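Local coordinates for protein choloylglycine hydrolase (Clostridium perfringens, PDB 2BJG) that hydrolyses the amide bond of glycine- and taurine-conjugated bile salts, releasing free bile acids, and can also act as a bile acid amine N-acyltransferase, at residues P34-C39 / E47-Y52. Sequence-based numbering, arbitrary orientation.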
loop_
_atom_site.group_PDB
_atom_site.type_symbol
_atom_site.label_atom_id
_atom_site.label_comp_id
_atom_site.label_asym_id
_atom_site.label_seq_id
_atom_site.Cartn_x
_atom_site.Cartn_y
_atom_site.Cartn_z
ATOM N N PRO A 34 36.486 10.872 30.145
ATOM C CA PRO A 34 37.450 11.919 29.812
ATOM C C PRO A 34 38.517 11.393 28.847
ATOM O O PRO A 34 38.615 10.179 28.635
ATOM C CB PRO A 34 38.060 12.289 31.172
ATOM C CG PRO A 34 37.853 11.098 32.031
ATOM C CD PRO A 34 36.582 10.448 31.554
ATOM N N ARG A 35 39.290 12.295 28.252
ATOM C CA ARG A 35 40.372 11.879 27.363
ATOM C C ARG A 35 41.545 11.307 28.156
ATOM O O ARG A 35 41.616 11.476 29.374
ATOM C CB ARG A 35 40.800 13.011 26.419
ATOM C CG ARG A 35 41.298 14.275 27.082
ATOM C CD ARG A 35 41.090 15.476 26.165
ATOM N NE ARG A 35 41.356 16.715 26.878
ATOM C CZ ARG A 35 40.882 17.912 26.545
ATOM N NH1 ARG A 35 40.091 18.068 25.493
ATOM N NH2 ARG A 35 41.206 18.963 27.285
ATOM N N ASN A 36 42.442 10.616 27.455
ATOM C CA ASN A 36 43.571 9.896 28.059
ATOM C C ASN A 36 43.151 8.969 29.211
ATOM O O ASN A 36 43.821 8.889 30.244
ATOM C CB ASN A 36 44.691 10.868 28.478
ATOM C CG ASN A 36 46.059 10.186 28.586
ATOM O OD1 ASN A 36 46.492 9.466 27.677
ATOM N ND2 ASN A 36 46.748 10.423 29.702
ATOM N N PHE A 37 42.032 8.272 29.018
ATOM C CA PHE A 37 41.502 7.361 30.023
ATOM C C PHE A 37 41.661 5.917 29.574
ATOM O O PHE A 37 41.178 5.538 28.507
ATOM C CB PHE A 37 40.028 7.666 30.305
ATOM C CG PHE A 37 39.476 6.944 31.501
ATOM C CD1 PHE A 37 39.496 7.538 32.759
ATOM C CD2 PHE A 37 38.933 5.671 31.374
ATOM C CE1 PHE A 37 38.989 6.873 33.865
ATOM C CE2 PHE A 37 38.425 4.997 32.483
ATOM C CZ PHE A 37 38.451 5.602 33.727
ATOM N N LYS A 38 42.323 5.110 30.403
ATOM C CA LYS A 38 42.565 3.709 30.075
ATOM C C LYS A 38 41.395 2.813 30.491
ATOM O O LYS A 38 41.066 2.696 31.679
ATOM C CB LYS A 38 43.878 3.213 30.699
ATOM C CG LYS A 38 44.368 1.882 30.126
ATOM C CD LYS A 38 45.483 1.266 30.962
ATOM C CE LYS A 38 46.849 1.842 30.598
ATOM N NZ LYS A 38 47.959 1.153 31.324
ATOM N N CYS A 39 40.771 2.189 29.495
ATOM C CA CYS A 39 39.722 1.206 29.722
ATOM C C CYS A 39 40.319 -0.176 29.541
ATOM O O CYS A 39 40.984 -0.443 28.541
ATOM C CB CYS A 39 38.569 1.397 28.736
ATOM S SG CYS A 39 37.872 3.052 28.701
ATOM N N GLU A 47 43.056 -3.686 26.205
ATOM C CA GLU A 47 42.985 -2.323 26.737
ATOM C C GLU A 47 42.821 -1.259 25.653
ATOM O O GLU A 47 43.237 -1.450 24.505
ATOM C CB GLU A 47 44.192 -2.010 27.642
ATOM C CG GLU A 47 45.551 -1.995 26.945
ATOM C CD GLU A 47 46.688 -1.593 27.878
ATOM O OE1 GLU A 47 47.294 -0.524 27.641
ATOM O OE2 GLU A 47 46.970 -2.339 28.845
ATOM N N LEU A 48 42.208 -0.144 26.041
ATOM C CA LEU A 48 41.998 0.992 25.159
ATOM C C LEU A 48 42.164 2.286 25.953
ATOM O O LEU A 48 41.502 2.477 26.978
ATOM C CB LEU A 48 40.591 0.915 24.543
ATOM C CG LEU A 48 40.165 1.905 23.454
ATOM C CD1 LEU A 48 39.004 1.345 22.643
ATOM C CD2 LEU A 48 39.793 3.258 24.037
ATOM N N THR A 49 43.046 3.167 25.481
ATOM C CA THR A 49 43.206 4.494 26.079
ATOM C C THR A 49 42.623 5.554 25.150
ATOM O O THR A 49 43.078 5.710 24.010
ATOM C CB THR A 49 44.684 4.823 26.401
ATOM O OG1 THR A 49 45.265 3.754 27.159
ATOM C CG2 THR A 49 44.786 6.124 27.200
ATOM N N THR A 50 41.615 6.274 25.642
ATOM C CA THR A 50 40.926 7.286 24.845
ATOM C C THR A 50 41.876 8.415 24.450
ATOM O O THR A 50 42.670 8.886 25.270
ATOM C CB THR A 50 39.701 7.886 25.590
ATOM O OG1 THR A 50 40.129 8.538 26.793
ATOM C CG2 THR A 50 38.687 6.809 25.937
ATOM N N LYS A 51 41.805 8.834 23.191
ATOM C CA LYS A 51 42.520 10.024 22.740
ATOM C C LYS A 51 41.617 11.249 22.905
ATOM O O LYS A 51 42.087 12.341 23.222
ATOM C CB LYS A 51 42.979 9.858 21.284
ATOM C CG LYS A 51 43.755 11.036 20.704
ATOM C CD LYS A 51 44.103 10.792 19.235
ATOM C CE LYS A 51 44.815 11.999 18.625
ATOM N NZ LYS A 51 45.304 11.721 17.234
ATOM N N TYR A 52 40.318 11.050 22.702
ATOM C CA TYR A 52 39.332 12.117 22.833
ATOM C C TYR A 52 38.288 11.770 23.877
ATOM O O TYR A 52 37.947 10.600 24.049
ATOM C CB TYR A 52 38.629 12.356 21.495
ATOM C CG TYR A 52 39.559 12.678 20.352
ATOM C CD1 TYR A 52 40.290 13.863 20.340
ATOM C CD2 TYR A 52 39.698 11.803 19.276
ATOM C CE1 TYR A 52 41.147 14.167 19.287
ATOM C CE2 TYR A 52 40.551 12.095 18.219
ATOM C CZ TYR A 52 41.270 13.280 18.230
ATOM O OH TYR A 52 42.113 13.581 17.186
#
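C39 and L48 form an antiparallel hydrogen-bonded pair, closed by C39 N to L48 O (2.6 Å) and L48 N to C39 O (2.8 Å), and K38 faces T49 as the adjoining non-hydrogen-bonded pair. T50 N continues the ladder to F37 O at 3.0 Å, although this donor stands 39° out of the carbonyl plane. Beyond it the regular pairing gives way to a turn at N36, whose backbone falls in the left-handed helical region, and the T50 hydroxyl serves as the partner of F37 N. T50 OG1, set between the backbone N and the carbonyl carbon (chi1 62°), donates to P34 O, in the carbonyl plane on a lone pair, and accepts a nearly straight bond from F37 N, each at 2.9 Å. N36 N reaches T50 O only through a weak, bent bond. On the face carrying K38 and T49, K38 CG passes 3.6 Å from T49 OG1, while the bent K38 chain brings K38 NZ to 4.1 Å from E47 OE1, beyond a salt bridge. On the other face C39 meets Y64 and P65, and L48 packs on helix 105-112, placing this peripheral hairpin about 23 Å from the chain centre (centre to centre), away from the active site. R35 touches K51 O through CB, then leads away to salt bridges with E73 and D310. The hairpin thus joins its strands mainly through backbone bonds, and the hydroxyl of buried T50, both donor and acceptor, ties the P34-F37 bend to the residue just after strand 47-49.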